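Local coordinates for protein cGAS/DncV-like nucleotidyltransferase in E. coli homolog (Elizabethkingia meningoseptica ATCC 13253 = NBRC 12535, PDB 6E0N) that probably makes cyclic dinucleotides from ATP and GTP as the second-messenger synthase of a CBASS antiphage defence system, at residues R119-I124 and F159-N164; E155-Y160 and I167-E172. All coordinates share one frame; numbering follows the deposited sequence.

Interaction 1 (R119-I124 and F159-N164); sequences RKNKCI and FYSDDN. With APC (diphosphomethylphosphonic acid adenosyl ester), chain B.
Asn-121 and Lys-122 lie beside Asp-162 and Ser-161, where the loop between strands 117-119 and 124-126 meets the turn that follows strand 152-160, the touching parts of the two segments running 108° apart. The backbone N of Asp-162 gives a hydrogen bond of 2.8 Å to O of Asn-121, and the CA of Ser-161 leans on the same oxygen. The amide of Asn-121 reaches into the type I turn 161-164 because CG stands opposite the backbone N (chi1 -169°). Its ND2 donates to OD1 of Asp-163 at 3.1 Å, in the amide plane but from above the carboxylate, and its OD1 takes a weak bond from the N of Asp-163. Arg-119, fully extended from CG to NE, lays the side of its guanidinium along Asp-162: NE meets OD2 at 3.0 Å on the syn side and almost straight, while NH2 meets OD1 from above the carboxylate plane. Lys-102 of helix 98-113 forms a second salt bridge to OD1, so two cationic side chains probably share the charge of Asp-162. Lys-122 puts CB 3.9 Å from CE2 of Phe-159 and CG against CB of Ser-161. The same loop points N of Asn-121 at O2G of the nucleotide analogue APC (3.1 Å) and N of Lys-122 at O2B (2.7 Å), forming part of the triphosphate-binding side of a nucleotidyltransferase active site.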
ATOM      1  N   ARG A 119      13.072  14.229  -7.043  1.00 18.76           N
ATOM      2  CA  ARG A 119      13.453  12.829  -7.155  1.00 18.71           C
ATOM      3  C   ARG A 119      13.610  12.218  -5.767  1.00 19.39           C
ATOM      4  O   ARG A 119      14.206  12.817  -4.867  1.00 20.25           O
ATOM      5  CB  ARG A 119      14.760  12.697  -7.930  1.00 19.81           C
ATOM      6  CG  ARG A 119      15.226  11.259  -8.079  1.00 21.53           C
ATOM      7  CD  ARG A 119      16.440  11.166  -8.999  1.00 23.62           C
ATOM      8  NE  ARG A 119      16.935   9.798  -9.103  1.00 22.66           N
ATOM      9  CZ  ARG A 119      17.128   9.155 -10.247  1.00 23.10           C
ATOM     10  NH1 ARG A 119      16.882   9.756 -11.405  1.00 23.94           N
ATOM     11  NH2 ARG A 119      17.584   7.910 -10.228  1.00 22.60           N
ATOM     12  N   LYS A 120      13.066  11.017  -5.596  1.00 19.11           N
ATOM     13  CA  LYS A 120      13.136  10.287  -4.340  1.00 18.53           C
ATOM     14  C   LYS A 120      13.793   8.929  -4.581  1.00 17.82           C
ATOM     15  O   LYS A 120      14.044   8.524  -5.720  1.00 18.36           O
ATOM     16  CB  LYS A 120      11.737  10.112  -3.726  1.00 21.07           C
ATOM     17  CG  LYS A 120      10.938  11.398  -3.583  1.00 26.85           C
ATOM     18  CD  LYS A 120      11.117  12.051  -2.209  1.00 33.95           C
ATOM     19  CE  LYS A 120      10.735  11.099  -1.073  1.00 38.91           C
ATOM     20  NZ  LYS A 120       9.651  11.622  -0.187  1.00 41.88           N
ATOM     21  N   ASN A 121      14.062   8.218  -3.484  1.00 19.78           N
ATOM     22  CA  ASN A 121      14.783   6.952  -3.575  1.00 19.45           C
ATOM     23  C   ASN A 121      14.032   5.940  -4.429  1.00 18.80           C
ATOM     24  O   ASN A 121      14.648   5.196  -5.202  1.00 18.71           O
ATOM     25  CB  ASN A 121      15.019   6.394  -2.169  1.00 21.86           C
ATOM     26  CG  ASN A 121      15.980   5.222  -2.156  1.00 24.44           C
ATOM     27  OD1 ASN A 121      16.937   5.179  -2.927  1.00 24.72           O
ATOM     28  ND2 ASN A 121      15.725   4.260  -1.276  1.00 25.27           N
ATOM     29  N   LYS A 122      12.704   5.888  -4.305  1.00 18.87           N
ATOM     30  CA  LYS A 122      11.918   4.845  -4.959  1.00 17.44           C
ATOM     31  C   LYS A 122      10.872   5.388  -5.928  1.00 17.42           C
ATOM     32  O   LYS A 122      10.069   4.607  -6.459  1.00 19.18           O
ATOM     33  CB  LYS A 122      11.234   3.951  -3.917  1.00 19.43           C
ATOM     34  CG  LYS A 122      12.180   3.123  -3.055  1.00 20.73           C
ATOM     35  CD  LYS A 122      11.406   2.235  -2.080  1.00 23.51           C
ATOM     36  CE  LYS A 122      12.317   1.611  -1.029  1.00 28.90           C
ATOM     37  NZ  LYS A 122      11.542   0.803  -0.043  1.00 31.99           N
ATOM     38  N   CYS A 123      10.859   6.690  -6.183  1.00 16.54           N
ATOM     39  CA  CYS A 123       9.842   7.280  -7.048  1.00 14.87           C
ATOM     40  C   CYS A 123      10.287   8.683  -7.441  1.00 15.56           C
ATOM     41  O   CYS A 123      11.341   9.169  -7.020  1.00 16.09           O
ATOM     42  CB  CYS A 123       8.491   7.327  -6.332  1.00 17.68           C
ATOM     43  SG  CYS A 123       8.450   8.456  -4.911  1.00 21.22           S
ATOM     44  N   ILE A 124       9.471   9.323  -8.272  1.00 15.43           N
ATOM     45  CA  ILE A 124       9.569  10.754  -8.542  1.00 15.11           C
ATOM     46  C   ILE A 124       8.346  11.398  -7.909  1.00 15.12           C
ATOM     47  O   ILE A 124       7.208  11.065  -8.262  1.00 15.24           O
ATOM     48  CB  ILE A 124       9.621  11.061 -10.047  1.00 15.45           C
ATOM     49  CG1 ILE A 124      10.751  10.293 -10.732  1.00 17.80           C
ATOM     50  CG2 ILE A 124       9.758  12.573 -10.255  1.00 15.95           C
ATOM     51  CD1 ILE A 124      12.128  10.587 -10.209  1.00 17.89           C
ATOM     52  N   PHE A 159      11.190  -2.342  -9.948  1.00 14.08           N
ATOM     53  CA  PHE A 159      11.951  -1.121 -10.146  1.00 15.12           C
ATOM     54  C   PHE A 159      13.159  -1.173  -9.221  1.00 16.22           C
ATOM     55  O   PHE A 159      13.322  -2.105  -8.428  1.00 16.72           O
ATOM     56  CB  PHE A 159      11.078   0.132  -9.978  1.00 17.37           C
ATOM     57  CG  PHE A 159      10.403   0.239  -8.647  1.00 18.24           C
ATOM     58  CD1 PHE A 159       9.181  -0.373  -8.425  1.00 18.27           C
ATOM     59  CD2 PHE A 159      10.976   0.980  -7.628  1.00 20.24           C
ATOM     60  CE1 PHE A 159       8.548  -0.265  -7.201  1.00 19.94           C
ATOM     61  CE2 PHE A 159      10.347   1.095  -6.403  1.00 21.91           C
ATOM     62  CZ  PHE A 159       9.132   0.470  -6.188  1.00 21.60           C
ATOM     63  N   TYR A 160      14.021  -0.172  -9.334  1.00 16.73           N
ATOM     64  CA  TYR A 160      15.240  -0.123  -8.550  1.00 17.66           C
ATOM     65  C   TYR A 160      15.302   1.190  -7.791  1.00 19.09           C
ATOM     66  O   TYR A 160      15.000   2.252  -8.343  1.00 20.70           O
ATOM     67  CB  TYR A 160      16.460  -0.301  -9.449  1.00 18.36           C
ATOM     68  CG  TYR A 160      16.422  -1.618 -10.194  1.00 20.93           C
ATOM     69  CD1 TYR A 160      15.711  -1.748 -11.382  1.00 24.01           C
ATOM     70  CD2 TYR A 160      17.070  -2.740  -9.695  1.00 23.03           C
ATOM     71  CE1 TYR A 160      15.663  -2.953 -12.060  1.00 25.93           C
ATOM     72  CE2 TYR A 160      17.030  -3.947 -10.368  1.00 25.75           C
ATOM     73  CZ  TYR A 160      16.322  -4.048 -11.547  1.00 28.78           C
ATOM     74  OH  TYR A 160      16.276  -5.248 -12.217  1.00 33.59           O
ATOM     75  N   SER A 161      15.673   1.101  -6.519  1.00 19.40           N
ATOM     76  CA  SER A 161      15.823   2.290  -5.705  1.00 18.62           C
ATOM     77  C   SER A 161      17.178   2.932  -5.986  1.00 20.30           C
ATOM     78  O   SER A 161      18.108   2.294  -6.489  1.00 22.35           O
ATOM     79  CB  SER A 161      15.730   1.937  -4.221  1.00 19.99           C
ATOM     80  OG  SER A 161      16.820   1.121  -3.838  1.00 21.73           O
ATOM     81  N   ASP A 162      17.284   4.220  -5.654  1.00 20.90           N
ATOM     82  CA  ASP A 162      18.549   4.919  -5.841  1.00 21.83           C
ATOM     83  C   ASP A 162      19.665   4.323  -4.988  1.00 23.81           C
ATOM     84  O   ASP A 162      20.839   4.487  -5.331  1.00 25.69           O
ATOM     85  CB  ASP A 162      18.377   6.412  -5.560  1.00 22.49           C
ATOM     86  CG  ASP A 162      17.612   7.129  -6.660  1.00 23.73           C
ATOM     87  OD1 ASP A 162      17.183   6.469  -7.632  1.00 22.73           O
ATOM     88  OD2 ASP A 162      17.434   8.356  -6.550  1.00 24.52           O
ATOM     89  N   ASP A 163      19.333   3.631  -3.895  1.00 25.27           N
ATOM     90  CA  ASP A 163      20.325   2.910  -3.103  1.00 26.35           C
ATOM     91  C   ASP A 163      20.501   1.460  -3.558  1.00 24.59           C
ATOM     92  O   ASP A 163      21.023   0.634  -2.796  1.00 24.36           O
ATOM     93  CB  ASP A 163      20.023   3.009  -1.602  1.00 28.57           C
ATOM     94  CG  ASP A 163      18.740   2.317  -1.201  1.00 31.81           C
ATOM     95  OD1 ASP A 163      17.837   2.156  -2.044  1.00 28.84           O
ATOM     96  OD2 ASP A 163      18.635   1.938  -0.017  1.00 36.00           O
ATOM     97  N   ASN A 164      20.062   1.143  -4.781  1.00 22.77           N
ATOM     98  CA  ASN A 164      20.415  -0.071  -5.520  1.00 24.21           C
ATOM     99  C   ASN A 164      19.623  -1.308  -5.121  1.00 23.59           C
ATOM    100  O   ASN A 164      20.042  -2.434  -5.431  1.00 26.50           O
ATOM    101  CB  ASN A 164      21.920  -0.364  -5.472  1.00 26.08           C
ATOM    102  CG  ASN A 164      22.743   0.676  -6.224  1.00 32.53           C
ATOM    103  OD1 ASN A 164      22.310   1.205  -7.249  1.00 34.51           O
ATOM    104  ND2 ASN A 164      23.929   0.978  -5.710  1.00 35.11           N
TER
HETATM  105  PG  APC B 301      13.255   8.806   0.426  1.00 72.82           P
HETATM  106  O1G APC B 301      12.099   9.477   1.129  1.00 73.54           O
HETATM  107  O2G APC B 301      13.696   9.631  -0.760  1.00 70.82           O
HETATM  108  O3G APC B 301      14.403   8.656   1.395  1.00 73.77           O
HETATM  109  PB  APC B 301      11.301   7.063  -0.676  1.00 66.81           P
HETATM  110  O1B APC B 301      10.344   8.137  -0.314  1.00 67.62           O
HETATM  111  O2B APC B 301      11.273   6.692  -2.112  1.00 64.99           O
HETATM  112  O3B APC B 301      12.794   7.319  -0.091  1.00 70.21           O
HETATM  113  PA  APC B 301       8.782   5.621   0.311  1.00 59.25           P
HETATM  114  O1A APC B 301       8.293   6.998   0.630  1.00 60.19           O
HETATM  115  O2A APC B 301       8.310   4.640   1.404  1.00 59.66           O
HETATM  116  C3A APC B 301      10.660   5.669   0.245  1.00 63.10           C
HETATM  117  O5' APC B 301       8.269   5.010  -1.127  1.00 52.87           O
HETATM  118  C5' APC B 301       8.037   5.952  -2.121  1.00 47.00           C
HETATM  119  C4' APC B 301       6.900   5.398  -3.017  1.00 41.53           C
HETATM  120  O4' APC B 301       7.348   4.367  -3.667  1.00 38.52           O
HETATM  121  C3' APC B 301       5.751   4.908  -2.116  1.00 39.84           C
HETATM  122  O3' APC B 301       4.767   5.842  -2.087  1.00 38.26           O
HETATM  123  C2' APC B 301       5.272   3.613  -2.795  1.00 39.16           C
HETATM  124  O2' APC B 301       4.081   3.918  -3.650  1.00 40.19           O
HETATM  125  C1' APC B 301       6.254   3.193  -3.538  1.00 37.89           C
HETATM  126  N9  APC B 301       6.878   2.046  -2.894  1.00 35.27           N
HETATM  127  C8  APC B 301       7.676   1.913  -1.818  1.00 35.34           C
HETATM  128  N7  APC B 301       7.962   0.613  -1.663  1.00 34.21           N
HETATM  129  C5  APC B 301       7.341  -0.063  -2.642  1.00 33.81           C
HETATM  130  C6  APC B 301       7.288  -1.404  -2.965  1.00 33.49           C
HETATM  131  N6  APC B 301       7.869  -2.597  -2.387  1.00 32.11           N
HETATM  132  N1  APC B 301       6.584  -1.814  -4.008  1.00 33.01           N
HETATM  133  C2  APC B 301       5.918  -0.915  -4.762  1.00 34.18           C
HETATM  134  N3  APC B 301       5.976   0.396  -4.446  1.00 34.30           N
HETATM  135  C4  APC B 301       6.679   0.820  -3.392  1.00 34.79           C
HETATM  136  O   HOH W   1      13.071   4.214  -8.143  1.00 16.05           O

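Interaction 2 (E155-Y160 and I167-E172); sequences EGIKFY and IISFPE. With APC (diphosphomethylphosphonic acid adenosyl ester), chain B.
The Phe-159 ring carries CB of Ile-167 over one face, 3.7 Å from the centroid and 18° off the normal, a CH-pi contact displaced toward the rim, while the adenine of APC comes to its edge with C2 in the ring plane. CG2 of Ile-167 sits above CZ on the same side, 3.3 Å from it, and lies 3.1 Å from N6 of APC as a packing contact. The Phe-170 ring has O of Glu-155 at its edge, 3.6 Å from CD1, with CA of Gly-156, which has no side chain, approaching obliquely; Phe-264 meets this ring as well. Strands 152-160 and 166-169 form an antiparallel beta hairpin, the second of them on the edge of the mixed sheet of the nucleotidyltransferase domain. Ile-157 with Ser-169 and Phe-159 with Ile-167 are its hydrogen-bonded pairs, each bonded in both directions; the shortest of the four bonds is N of Ile-167 to O of Phe-159, 2.8 Å. Lys-158 and Ile-168, a non-hydrogen-bonded pair, put their side chains on the other face, CB to CG1 4.2 Å. Ile-157 turns CG1 between its backbone N and carbonyl carbon (chi1 57°), bringing it to CB of Ser-169 and to CD of Pro-171, 4.0 Å away at the start of helix 171-184. On the same face, CB of Ser-169 packs 3.5 Å from N1 of APC, and GTP touches Ser-169 too.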
ATOM      1  N   GLU A 155       3.055 -12.541 -12.482  1.00 17.27           N
ATOM      2  CA  GLU A 155       3.466 -11.289 -13.102  1.00 16.32           C
ATOM      3  C   GLU A 155       3.189 -10.131 -12.155  1.00 16.14           C
ATOM      4  O   GLU A 155       2.083 -10.013 -11.612  1.00 16.70           O
ATOM      5  CB  GLU A 155       2.755 -11.039 -14.434  1.00 18.18           C
ATOM      6  CG  GLU A 155       3.182  -9.721 -15.067  1.00 18.99           C
ATOM      7  CD  GLU A 155       2.550  -9.463 -16.419  1.00 20.60           C
ATOM      8  OE1 GLU A 155       2.287 -10.440 -17.148  1.00 23.79           O
ATOM      9  OE2 GLU A 155       2.326  -8.280 -16.751  1.00 18.03           O
ATOM     10  N   GLY A 156       4.190  -9.279 -11.971  1.00 15.56           N
ATOM     11  CA  GLY A 156       4.050  -8.070 -11.186  1.00 14.22           C
ATOM     12  C   GLY A 156       4.870  -6.959 -11.800  1.00 13.37           C
ATOM     13  O   GLY A 156       4.983  -6.868 -13.030  1.00 14.36           O
ATOM     14  N   ILE A 157       5.466  -6.117 -10.959  1.00 13.34           N
ATOM     15  CA  ILE A 157       6.306  -5.025 -11.428  1.00 13.39           C
ATOM     16  C   ILE A 157       7.615  -5.034 -10.654  1.00 14.09           C
ATOM     17  O   ILE A 157       7.705  -5.545  -9.533  1.00 14.26           O
ATOM     18  CB  ILE A 157       5.620  -3.650 -11.301  1.00 14.09           C
ATOM     19  CG1 ILE A 157       5.195  -3.396  -9.852  1.00 14.17           C
ATOM     20  CG2 ILE A 157       4.422  -3.557 -12.240  1.00 13.98           C
ATOM     21  CD1 ILE A 157       4.704  -1.982  -9.602  1.00 16.93           C
ATOM     22  N   LYS A 158       8.638  -4.442 -11.264  1.00 13.47           N
ATOM     23  CA  LYS A 158       9.932  -4.296 -10.615  1.00 14.67           C
ATOM     24  C   LYS A 158      10.505  -2.921 -10.929  1.00 13.99           C
ATOM     25  O   LYS A 158      10.323  -2.394 -12.030  1.00 14.84           O
ATOM     26  CB  LYS A 158      10.919  -5.381 -11.065  1.00 18.41           C
ATOM     27  CG  LYS A 158      11.369  -5.271 -12.511  1.00 21.32           C
ATOM     28  CD  LYS A 158      12.318  -6.417 -12.870  1.00 25.35           C
ATOM     29  CE  LYS A 158      12.836  -6.293 -14.296  1.00 29.91           C
ATOM     30  NZ  LYS A 158      13.747  -7.421 -14.654  1.00 33.98           N
ATOM     31  N   PHE A 159      11.190  -2.342  -9.948  1.00 14.08           N
ATOM     32  CA  PHE A 159      11.951  -1.121 -10.146  1.00 15.12           C
ATOM     33  C   PHE A 159      13.159  -1.173  -9.221  1.00 16.22           C
ATOM     34  O   PHE A 159      13.322  -2.105  -8.428  1.00 16.72           O
ATOM     35  CB  PHE A 159      11.078   0.132  -9.978  1.00 17.37           C
ATOM     36  CG  PHE A 159      10.403   0.239  -8.647  1.00 18.24           C
ATOM     37  CD1 PHE A 159       9.181  -0.373  -8.425  1.00 18.27           C
ATOM     38  CD2 PHE A 159      10.976   0.980  -7.628  1.00 20.24           C
ATOM     39  CE1 PHE A 159       8.548  -0.265  -7.201  1.00 19.94           C
ATOM     40  CE2 PHE A 159      10.347   1.095  -6.403  1.00 21.91           C
ATOM     41  CZ  PHE A 159       9.132   0.470  -6.188  1.00 21.60           C
ATOM     42  N   TYR A 160      14.021  -0.172  -9.334  1.00 16.73           N
ATOM     43  CA  TYR A 160      15.240  -0.123  -8.550  1.00 17.66           C
ATOM     44  C   TYR A 160      15.302   1.190  -7.791  1.00 19.09           C
ATOM     45  O   TYR A 160      15.000   2.252  -8.343  1.00 20.70           O
ATOM     46  CB  TYR A 160      16.460  -0.301  -9.449  1.00 18.36           C
ATOM     47  CG  TYR A 160      16.422  -1.618 -10.194  1.00 20.93           C
ATOM     48  CD1 TYR A 160      15.711  -1.748 -11.382  1.00 24.01           C
ATOM     49  CD2 TYR A 160      17.070  -2.740  -9.695  1.00 23.03           C
ATOM     50  CE1 TYR A 160      15.663  -2.953 -12.060  1.00 25.93           C
ATOM     51  CE2 TYR A 160      17.030  -3.947 -10.368  1.00 25.75           C
ATOM     52  CZ  TYR A 160      16.322  -4.048 -11.547  1.00 28.78           C
ATOM     53  OH  TYR A 160      16.276  -5.248 -12.217  1.00 33.59           O
ATOM     54  N   ILE A 167      13.211  -3.613  -6.121  1.00 19.62           N
ATOM     55  CA  ILE A 167      11.908  -3.576  -5.469  1.00 18.83           C
ATOM     56  C   ILE A 167      10.921  -4.313  -6.364  1.00 17.90           C
ATOM     57  O   ILE A 167      10.767  -3.975  -7.544  1.00 18.98           O
ATOM     58  CB  ILE A 167      11.448  -2.130  -5.227  1.00 22.01           C
ATOM     59  CG1 ILE A 167      12.554  -1.306  -4.569  1.00 25.63           C
ATOM     60  CG2 ILE A 167      10.179  -2.118  -4.375  1.00 23.67           C
ATOM     61  CD1 ILE A 167      13.009  -1.826  -3.243  1.00 26.85           C
ATOM     62  N   ILE A 168      10.255  -5.324  -5.807  1.00 20.34           N
ATOM     63  CA  ILE A 168       9.317  -6.170  -6.537  1.00 22.82           C
ATOM     64  C   ILE A 168       7.961  -6.093  -5.851  1.00 23.37           C
ATOM     65  O   ILE A 168       7.879  -6.127  -4.619  1.00 26.02           O
ATOM     66  CB  ILE A 168       9.826  -7.626  -6.634  1.00 27.87           C
ATOM     67  CG1 ILE A 168      11.016  -7.674  -7.606  1.00 29.24           C
ATOM     68  CG2 ILE A 168       8.713  -8.558  -7.040  1.00 32.14           C
ATOM     69  CD1 ILE A 168      11.708  -9.008  -7.686  1.00 32.32           C
ATOM     70  N   SER A 169       6.901  -5.992  -6.652  1.00 20.38           N
ATOM     71  CA  SER A 169       5.557  -5.789  -6.133  1.00 22.05           C
ATOM     72  C   SER A 169       4.571  -6.526  -7.026  1.00 18.20           C
ATOM     73  O   SER A 169       4.806  -6.696  -8.224  1.00 18.46           O
ATOM     74  CB  SER A 169       5.219  -4.291  -6.090  1.00 24.58           C
ATOM     75  OG  SER A 169       3.916  -4.055  -5.591  1.00 30.76           O
ATOM     76  N   PHE A 170       3.467  -6.965  -6.423  1.00 15.40           N
ATOM     77  CA  PHE A 170       2.382  -7.648  -7.126  1.00 14.02           C
ATOM     78  C   PHE A 170       1.083  -6.926  -6.803  1.00 14.20           C
ATOM     79  O   PHE A 170       0.196  -7.467  -6.126  1.00 15.31           O
ATOM     80  CB  PHE A 170       2.334  -9.129  -6.749  1.00 13.70           C
ATOM     81  CG  PHE A 170       3.567  -9.875  -7.157  1.00 15.51           C
ATOM     82  CD1 PHE A 170       3.685 -10.399  -8.436  1.00 16.62           C
ATOM     83  CD2 PHE A 170       4.624 -10.022  -6.276  1.00 16.16           C
ATOM     84  CE1 PHE A 170       4.827 -11.070  -8.824  1.00 17.20           C
ATOM     85  CE2 PHE A 170       5.772 -10.692  -6.657  1.00 17.07           C
ATOM     86  CZ  PHE A 170       5.874 -11.217  -7.933  1.00 17.47           C
ATOM     87  N   PRO A 171       0.934  -5.693  -7.294  1.00 14.01           N
ATOM     88  CA  PRO A 171      -0.211  -4.868  -6.869  1.00 14.71           C
ATOM     89  C   PRO A 171      -1.562  -5.407  -7.307  1.00 14.16           C
ATOM     90  O   PRO A 171      -2.548  -5.210  -6.588  1.00 14.80           O
ATOM     91  CB  PRO A 171       0.083  -3.490  -7.483  1.00 15.69           C
ATOM     92  CG  PRO A 171       1.034  -3.781  -8.649  1.00 15.09           C
ATOM     93  CD  PRO A 171       1.872  -4.958  -8.170  1.00 15.43           C
ATOM     94  N   GLU A 172      -1.649  -6.063  -8.466  1.00 13.63           N
ATOM     95  CA  GLU A 172      -2.943  -6.556  -8.926  1.00 14.71           C
ATOM     96  C   GLU A 172      -3.453  -7.671  -8.024  1.00 14.76           C
ATOM     97  O   GLU A 172      -4.624  -7.674  -7.625  1.00 14.39           O
ATOM     98  CB  GLU A 172      -2.846  -7.031 -10.375  1.00 14.59           C
ATOM     99  CG  GLU A 172      -2.472  -5.935 -11.360  1.00 15.70           C
ATOM    100  CD  GLU A 172      -3.392  -4.735 -11.280  1.00 19.50           C
ATOM    101  OE1 GLU A 172      -4.622  -4.928 -11.202  1.00 20.92           O
ATOM    102  OE2 GLU A 172      -2.885  -3.596 -11.286  1.00 22.71           O
TER
HETATM  103  PG  APC B 301      13.255   8.806   0.426  1.00 72.82           P
HETATM  104  O1G APC B 301      12.099   9.477   1.129  1.00 73.54           O
HETATM  105  O2G APC B 301      13.696   9.631  -0.760  1.00 70.82           O
HETATM  106  O3G APC B 301      14.403   8.656   1.395  1.00 73.77           O
HETATM  107  PB  APC B 301      11.301   7.063  -0.676  1.00 66.81           P
HETATM  108  O1B APC B 301      10.344   8.137  -0.314  1.00 67.62           O
HETATM  109  O2B APC B 301      11.273   6.692  -2.112  1.00 64.99           O
HETATM  110  O3B APC B 301      12.794   7.319  -0.091  1.00 70.21           O
HETATM  111  PA  APC B 301       8.782   5.621   0.311  1.00 59.25           P
HETATM  112  O1A APC B 301       8.293   6.998   0.630  1.00 60.19           O
HETATM  113  O2A APC B 301       8.310   4.640   1.404  1.00 59.66           O
HETATM  114  C3A APC B 301      10.660   5.669   0.245  1.00 63.10           C
HETATM  115  O5' APC B 301       8.269   5.010  -1.127  1.00 52.87           O
HETATM  116  C5' APC B 301       8.037   5.952  -2.121  1.00 47.00           C
HETATM  117  C4' APC B 301       6.900   5.398  -3.017  1.00 41.53           C
HETATM  118  O4' APC B 301       7.348   4.367  -3.667  1.00 38.52           O
HETATM  119  C3' APC B 301       5.751   4.908  -2.116  1.00 39.84           C
HETATM  120  O3' APC B 301       4.767   5.842  -2.087  1.00 38.26           O
HETATM  121  C2' APC B 301       5.272   3.613  -2.795  1.00 39.16           C
HETATM  122  O2' APC B 301       4.081   3.918  -3.650  1.00 40.19           O
HETATM  123  C1' APC B 301       6.254   3.193  -3.538  1.00 37.89           C
HETATM  124  N9  APC B 301       6.878   2.046  -2.894  1.00 35.27           N
HETATM  125  C8  APC B 301       7.676   1.913  -1.818  1.00 35.34           C
HETATM  126  N7  APC B 301       7.962   0.613  -1.663  1.00 34.21           N
HETATM  127  C5  APC B 301       7.341  -0.063  -2.642  1.00 33.81           C
HETATM  128  C6  APC B 301       7.288  -1.404  -2.965  1.00 33.49           C
HETATM  129  N6  APC B 301       7.869  -2.597  -2.387  1.00 32.11           N
HETATM  130  N1  APC B 301       6.584  -1.814  -4.008  1.00 33.01           N
HETATM  131  C2  APC B 301       5.918  -0.915  -4.762  1.00 34.18           C
HETATM  132  N3  APC B 301       5.976   0.396  -4.446  1.00 34.30           N
HETATM  133  C4  APC B 301       6.679   0.820  -3.392  1.00 34.79           C

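In the fold
Interactions 1 and 2 follow one another along strand 152-160, sharing Phe-159 and Tyr-160, with their centres 14 Å apart. Residues 119-124 come first in the chain; strand 152-160 then carries 155-160 into the turn 161-164, and the chain returns as strand 166-169 before entering helix 171-184. Both contacts reach the same mixed sheet, and they touch directly where CE of Lys-122 packs on CD1 of Ile-167, 4.1 Å apart. Together they line one nucleotide pocket: interaction 1 bonds the phosphates of APC and also brushes its ribose and adenine, while interaction 2 packs on the adenine, with Phe-159 common to both. Asp-63, Gln-47 and Asp-136 add hydrogen bonds to the same nucleotide.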